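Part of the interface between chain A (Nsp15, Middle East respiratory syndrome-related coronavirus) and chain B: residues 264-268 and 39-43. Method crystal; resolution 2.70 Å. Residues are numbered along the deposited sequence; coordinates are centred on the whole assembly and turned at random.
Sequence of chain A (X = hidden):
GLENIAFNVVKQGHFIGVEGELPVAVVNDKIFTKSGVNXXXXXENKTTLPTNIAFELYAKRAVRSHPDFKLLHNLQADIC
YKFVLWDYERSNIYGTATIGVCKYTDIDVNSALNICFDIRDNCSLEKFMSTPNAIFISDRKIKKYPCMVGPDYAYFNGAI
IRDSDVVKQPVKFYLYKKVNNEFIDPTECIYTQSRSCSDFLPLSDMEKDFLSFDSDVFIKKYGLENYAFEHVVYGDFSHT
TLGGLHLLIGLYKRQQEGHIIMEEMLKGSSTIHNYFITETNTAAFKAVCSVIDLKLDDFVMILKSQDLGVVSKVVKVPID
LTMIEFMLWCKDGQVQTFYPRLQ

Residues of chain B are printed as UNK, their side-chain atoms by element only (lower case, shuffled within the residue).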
# COMPACT_ATOMS: atom_id res chain seq x y z
N GLU A 264 1.12 -19.88 17.67
CA GLU A 264 0.34 -20.74 16.78
C GLU A 264 0.48 -20.19 15.37
O GLU A 264 -0.00 -19.09 15.06
CB GLU A 264 -1.13 -20.87 17.20
CG GLU A 264 -1.97 -21.71 16.24
CD GLU A 264 -3.44 -21.90 16.64
OE1 GLU A 264 -4.00 -21.07 17.36
OE2 GLU A 264 -4.05 -22.90 16.22
N MET A 265 1.15 -20.96 14.53
CA MET A 265 1.47 -20.52 13.18
C MET A 265 0.22 -20.31 12.33
O MET A 265 0.16 -19.34 11.57
CB MET A 265 2.43 -21.52 12.51
CG MET A 265 3.73 -21.80 13.28
SD MET A 265 4.63 -20.40 14.05
CE MET A 265 5.23 -19.48 12.64
N LEU A 266 -0.78 -21.19 12.50
CA LEU A 266 -1.98 -21.25 11.67
C LEU A 266 -3.25 -21.21 12.51
O LEU A 266 -3.65 -22.21 13.08
CB LEU A 266 -1.97 -22.55 10.87
CG LEU A 266 -2.56 -22.39 9.47
CD1 LEU A 266 -1.56 -21.67 8.56
CD2 LEU A 266 -2.95 -23.74 8.90
N LYS A 267 -3.89 -20.05 12.56
CA LYS A 267 -4.94 -19.80 13.55
C LYS A 267 -6.33 -20.06 13.01
O LYS A 267 -6.59 -19.84 11.83
CB LYS A 267 -4.86 -18.36 14.08
CG LYS A 267 -3.58 -18.09 14.86
CD LYS A 267 -3.61 -16.83 15.72
CE LYS A 267 -2.17 -16.39 16.03
NZ LYS A 267 -1.47 -15.85 14.81
N GLY A 268 -7.21 -20.52 13.89
CA GLY A 268 -8.62 -20.67 13.58
C GLY A 268 -9.19 -21.97 14.11
O GLY A 268 -8.49 -22.98 14.17
N UNK B 39 -8.62 -18.48 3.53
CA UNK B 39 -7.33 -17.85 3.47
C UNK B 39 -6.92 -17.40 4.85
O UNK B 39 -7.54 -16.47 5.39
c UNK B 39 -7.65 -16.98 1.15
c UNK B 39 -7.39 -16.63 2.58
o UNK B 39 -8.45 -16.25 0.54
o UNK B 39 -7.05 -17.96 0.63
N UNK B 40 -5.89 -18.04 5.40
CA UNK B 40 -5.35 -17.75 6.72
C UNK B 40 -4.06 -16.94 6.67
O UNK B 40 -3.09 -17.31 6.01
c UNK B 40 -4.97 -19.03 7.48
c UNK B 40 -4.51 -18.69 8.90
c UNK B 40 -7.41 -19.49 8.00
c UNK B 40 -6.12 -20.04 7.46
N UNK B 41 -4.04 -15.86 7.45
CA UNK B 41 -2.86 -15.04 7.64
C UNK B 41 -1.79 -15.75 8.44
O UNK B 41 -2.04 -16.15 9.56
s UNK B 41 -1.96 -12.52 8.32
c UNK B 41 -3.25 -13.77 8.39
N UNK B 42 -0.59 -15.88 7.86
CA UNK B 42 0.56 -16.51 8.51
C UNK B 42 1.66 -15.53 8.93
O UNK B 42 2.63 -15.93 9.56
s UNK B 42 1.85 -19.75 6.42
c UNK B 42 0.60 -18.77 7.27
c UNK B 42 1.98 -18.90 4.86
c UNK B 42 1.25 -17.44 7.56
N UNK B 43 1.56 -14.25 8.56
CA UNK B 43 2.66 -13.35 8.88
C UNK B 43 2.28 -11.88 8.67
O UNK B 43 1.50 -11.56 7.76
c UNK B 43 5.84 -13.20 9.49
c UNK B 43 6.67 -11.18 7.78
c UNK B 43 5.11 -12.92 8.36
c UNK B 43 3.88 -13.72 8.04
c UNK B 43 5.54 -11.91 7.49
c UNK B 43 7.41 -11.46 8.93
c UNK B 43 6.99 -12.47 9.79

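Position 39 of chain B opens the stretch, within a strand that began earlier in the chain. Its side chain has four atoms: two carbons, the second carrying two oxygens. It is out of reach of the chain A stretch, which covers none of the residue. A short carboxylate of this kind is aspartate, Asp B39. One carboxylate oxygen, OD2, is hydrogen-bonded elsewhere in the structure. A buried acid needs such a partner, because an unsatisfied charge would be costly away from water.

Position 40 carries four carbons and no heteroatom. The side chain forks at its first carbon, and one arm is two carbons long. Its CA-to-CB bond points toward chain A, where the side chain lies against the methyl CD1 of Leu A266 and the backbone O of Lys A267, with the carbon of the short arm the nearest to each. This branching at the first carbon, with arms of unequal length, identifies isoleucine, Ile B40. Its CG2 lies 4.2 Å from CD1 of Leu A266 and 3.8 Å from O of Lys A267. Beta-branched residues suit strands, since the bulk close to the backbone is well accommodated by extended angles, and here that bulk also gives a hydrocarbon surface to the neighbouring chain. The chain A stretch covers more of this residue than of any other in the chain B stretch.

Position 41 has one carbon followed by one sulfur, and its CA-to-CB bond runs sideways to chain A. Its side chain makes no close contact with the other stretch, so the nearest approach is made by the backbone: its O is 4.4 Å from O of Met A265. Two carbonyl oxygens cannot hydrogen-bond to each other, and this is simple proximity. The residue is cysteine, Cys B41. Its side chain is short and runs sideways, so it adds little to this contact.

Position 42 bears an unbranched chain of two carbons, a sulfur and a terminal carbon, and the second carbon touches the methyl CD1 of Leu A266. A thioether in a linear chain is methionine, Met B42. Its CG is 3.8 Å from CD1 of Leu A266, while its CA lies 4.2 Å from O of Met A265. The CA-to-CB bond points sideways and the end of the side chain leads away, so the flexible, apolar chain can present its middle to the leucine.

Position 43 shows one carbon and then a ring of six carbons, with no oxygen on the ring. It is buried, yet its side chain does not reach the chain A stretch. This is phenylalanine, Phe B43, and its bulky apolar ring packs outside this contact.

The contact is small, burying 229 Å² over both sides, and no hydrogen bond crosses it. Leu A266 is its centre of packing: although its CA-to-CB bond points sideways, its end comes nearer, and CD1 touches both Ile B40 and Met B42. Backbone atoms of Met A265 and Lys A267 add van der Waals proximity. The strand therefore meets an irregular segment through apolar packing, with no hydrogen bond between the two stretches.

Chain B (39-43) DICMF
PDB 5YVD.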